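Local coordinates for protein ribose 5-phosphate isomerase (Trypanosoma cruzi, PDB 3M1P) that probably interconverts ribose 5-phosphate and ribulose 5-phosphate as a type B ribose 5-phosphate isomerase that assembles from four chains, at residues D29-V34 against T126-P131. The protein carries 1 engineered substitution. Numbering follows the deposited sequence.
Sequences DEFVPV and TFLQTP
Phe-31, the first residue of strand 31-35, faces Leu-128 in the last turn of helix 117-129, and their CA atoms, 8.0 Å apart, form the closest CA pair between the two segments. No hydrogen bond joins 29-34 to 126-131; the contact is made by side chains and one carbonyl. The CB atoms of both Phe-31 and Leu-128 point toward the opposing segment, and the two side chains run past each other in opposite directions. In each, CG lies anti to the carbonyl carbon (chi1 -62° for Phe-31, -67° for Leu-128), which carries the ring out toward the helix and the leucine branch back toward the sheet. In this parallel, Rossmann-like alpha/beta sheet, ordered 2-1-3-5-4, strand 31-35 is the outermost on one side within the chain, and helix 117-129 ends close to where it begins. Leu-128 CB sits over one face of the Phe-31 ring in a CH-pi contact, 4.0 Å from its centroid and 20° off the ring normal. It is displaced toward the rim, and Phe-31 CE1 is 3.7 Å from Leu-128 CB. Beyond it, Leu-128 CD2 brushes Phe-31 CD1 at 4.1 Å. On the opposite face Glu-30 CG, from the same segment as the ring, lies above the plane near the rim, and the ring thus has a methylene group on each side. Its far end also reaches the helix backbone, with Phe-31 CZ 3.3 Å from Leu-128 O.

Leu-128 also packs on Val-5 of the neighbouring strand 3-9, while Val-24 of helix 17-26 touches Phe-31. The exposed Gln-129 lies at the margin, its NE2 hydrogen-bonded to Ala-27 O just ahead of the strand. As the chain leaves the helix, Thr-126 O accepts from Thr-130 N at 2.9 Å.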
loop_
_atom_site.group_PDB
_atom_site.type_symbol
_atom_site.label_atom_id
_atom_site.label_comp_id
_atom_site.label_asym_id
_atom_site.label_seq_id
_atom_site.Cartn_x
_atom_site.Cartn_y
_atom_site.Cartn_z
ATOM N N ASP A 29 -1.307 -1.991 28.175
ATOM C CA ASP A 29 -1.576 -2.986 29.217
ATOM C C ASP A 29 -3.061 -3.340 29.367
ATOM O O ASP A 29 -3.396 -4.435 29.812
ATOM C CB ASP A 29 -1.059 -2.473 30.560
ATOM C CG ASP A 29 0.449 -2.341 30.600
ATOM O OD1 ASP A 29 1.129 -2.721 29.615
ATOM O OD2 ASP A 29 0.952 -1.851 31.634
ATOM N N GLU A 30 -3.945 -2.419 29.005
ATOM C CA GLU A 30 -5.380 -2.694 29.041
ATOM C C GLU A 30 -5.879 -3.681 27.967
ATOM O O GLU A 30 -7.039 -4.083 28.007
ATOM C CB GLU A 30 -6.197 -1.406 28.967
ATOM C CG GLU A 30 -6.290 -0.810 27.562
ATOM C CD GLU A 30 -5.311 0.328 27.342
ATOM O OE1 GLU A 30 -4.099 0.164 27.629
ATOM O OE2 GLU A 30 -5.772 1.395 26.893
ATOM N N PHE A 31 -5.030 -4.052 27.011
ATOM C CA PHE A 31 -5.436 -4.964 25.939
ATOM C C PHE A 31 -4.928 -6.379 26.196
ATOM O O PHE A 31 -3.729 -6.603 26.281
ATOM C CB PHE A 31 -4.960 -4.451 24.564
ATOM C CG PHE A 31 -5.553 -3.124 24.180
ATOM C CD1 PHE A 31 -6.846 -3.047 23.657
ATOM C CD2 PHE A 31 -4.828 -1.944 24.353
ATOM C CE1 PHE A 31 -7.405 -1.813 23.312
ATOM C CE2 PHE A 31 -5.371 -0.716 24.020
ATOM C CZ PHE A 31 -6.663 -0.641 23.498
ATOM N N VAL A 32 -5.846 -7.334 26.303
ATOM C CA VAL A 32 -5.475 -8.724 26.591
ATOM C C VAL A 32 -5.655 -9.645 25.386
ATOM O O VAL A 32 -6.791 -9.891 24.965
ATOM C CB VAL A 32 -6.284 -9.306 27.789
ATOM C CG1 VAL A 32 -5.729 -10.675 28.193
ATOM C CG2 VAL A 32 -6.295 -8.325 28.976
ATOM N N PRO A 33 -4.543 -10.167 24.829
ATOM C CA PRO A 33 -4.665 -11.098 23.709
ATOM C C PRO A 33 -5.221 -12.456 24.146
ATOM O O PRO A 33 -4.825 -12.997 25.194
ATOM C CB PRO A 33 -3.230 -11.247 23.196
ATOM C CG PRO A 33 -2.358 -10.830 24.314
ATOM C CD PRO A 33 -3.135 -9.915 25.200
ATOM N N VAL A 34 -6.149 -12.970 23.347
ATOM C CA VAL A 34 -6.755 -14.277 23.557
ATOM C C VAL A 34 -6.499 -15.032 22.269
ATOM O O VAL A 34 -7.189 -14.840 21.260
ATOM C CB VAL A 34 -8.290 -14.161 23.845
ATOM C CG1 VAL A 34 -8.905 -15.524 24.138
ATOM C CG2 VAL A 34 -8.560 -13.189 24.990
ATOM N N THR A 126 -2.756 0.874 16.029
ATOM C CA THR A 126 -3.637 1.964 15.633
ATOM C C THR A 126 -5.126 1.596 15.764
ATOM O O THR A 126 -5.925 2.378 16.263
ATOM C CB THR A 126 -3.333 2.414 14.182
ATOM O OG1 THR A 126 -1.933 2.674 14.056
ATOM C CG2 THR A 126 -4.139 3.660 13.828
ATOM N N PHE A 127 -5.476 0.401 15.307
ATOM C CA PHE A 127 -6.827 -0.122 15.420
ATOM C C PHE A 127 -7.297 -0.149 16.882
ATOM O O PHE A 127 -8.379 0.335 17.197
ATOM C CB PHE A 127 -6.852 -1.534 14.856
ATOM C CG PHE A 127 -8.219 -2.123 14.746
ATOM C CD1 PHE A 127 -9.021 -1.831 13.657
ATOM C CD2 PHE A 127 -8.693 -3.012 15.726
ATOM C CE1 PHE A 127 -10.295 -2.402 13.542
ATOM C CE2 PHE A 127 -9.959 -3.590 15.619
ATOM C CZ PHE A 127 -10.766 -3.278 14.532
ATOM N N LEU A 128 -6.468 -0.700 17.767
ATOM C CA LEU A 128 -6.863 -0.868 19.168
ATOM C C LEU A 128 -6.934 0.459 19.913
ATOM O O LEU A 128 -7.836 0.662 20.726
ATOM C CB LEU A 128 -5.947 -1.863 19.890
ATOM C CG LEU A 128 -6.055 -3.307 19.397
ATOM C CD1 LEU A 128 -4.984 -4.182 20.019
ATOM C CD2 LEU A 128 -7.459 -3.883 19.650
ATOM N N GLN A 129 -6.014 1.366 19.589
ATOM C CA GLN A 129 -5.911 2.669 20.275
ATOM C C GLN A 129 -6.849 3.770 19.770
ATOM O O GLN A 129 -7.150 4.699 20.519
ATOM C CB GLN A 129 -4.471 3.183 20.226
ATOM C CG GLN A 129 -3.473 2.382 21.080
ATOM C CD GLN A 129 -2.059 2.946 21.009
ATOM O OE1 GLN A 129 -1.784 3.858 20.223
ATOM N NE2 GLN A 129 -1.147 2.394 21.819
ATOM N N THR A 130 -7.296 3.683 18.513
ATOM C CA THR A 130 -8.120 4.737 17.913
ATOM C C THR A 130 -9.585 4.597 18.320
ATOM O O THR A 130 -10.181 3.554 18.095
ATOM C CB THR A 130 -8.015 4.743 16.354
ATOM O OG1 THR A 130 -6.635 4.761 15.960
ATOM C CG2 THR A 130 -8.718 5.946 15.769
ATOM N N PRO A 131 -10.163 5.644 18.939
ATOM C CA PRO A 131 -11.574 5.564 19.344
ATOM C C PRO A 131 -12.543 5.747 18.190
ATOM O O PRO A 131 -12.196 6.365 17.181
ATOM C CB PRO A 131 -11.726 6.741 20.323
ATOM C CG PRO A 131 -10.697 7.760 19.853
ATOM C CD PRO A 131 -9.530 6.925 19.339
#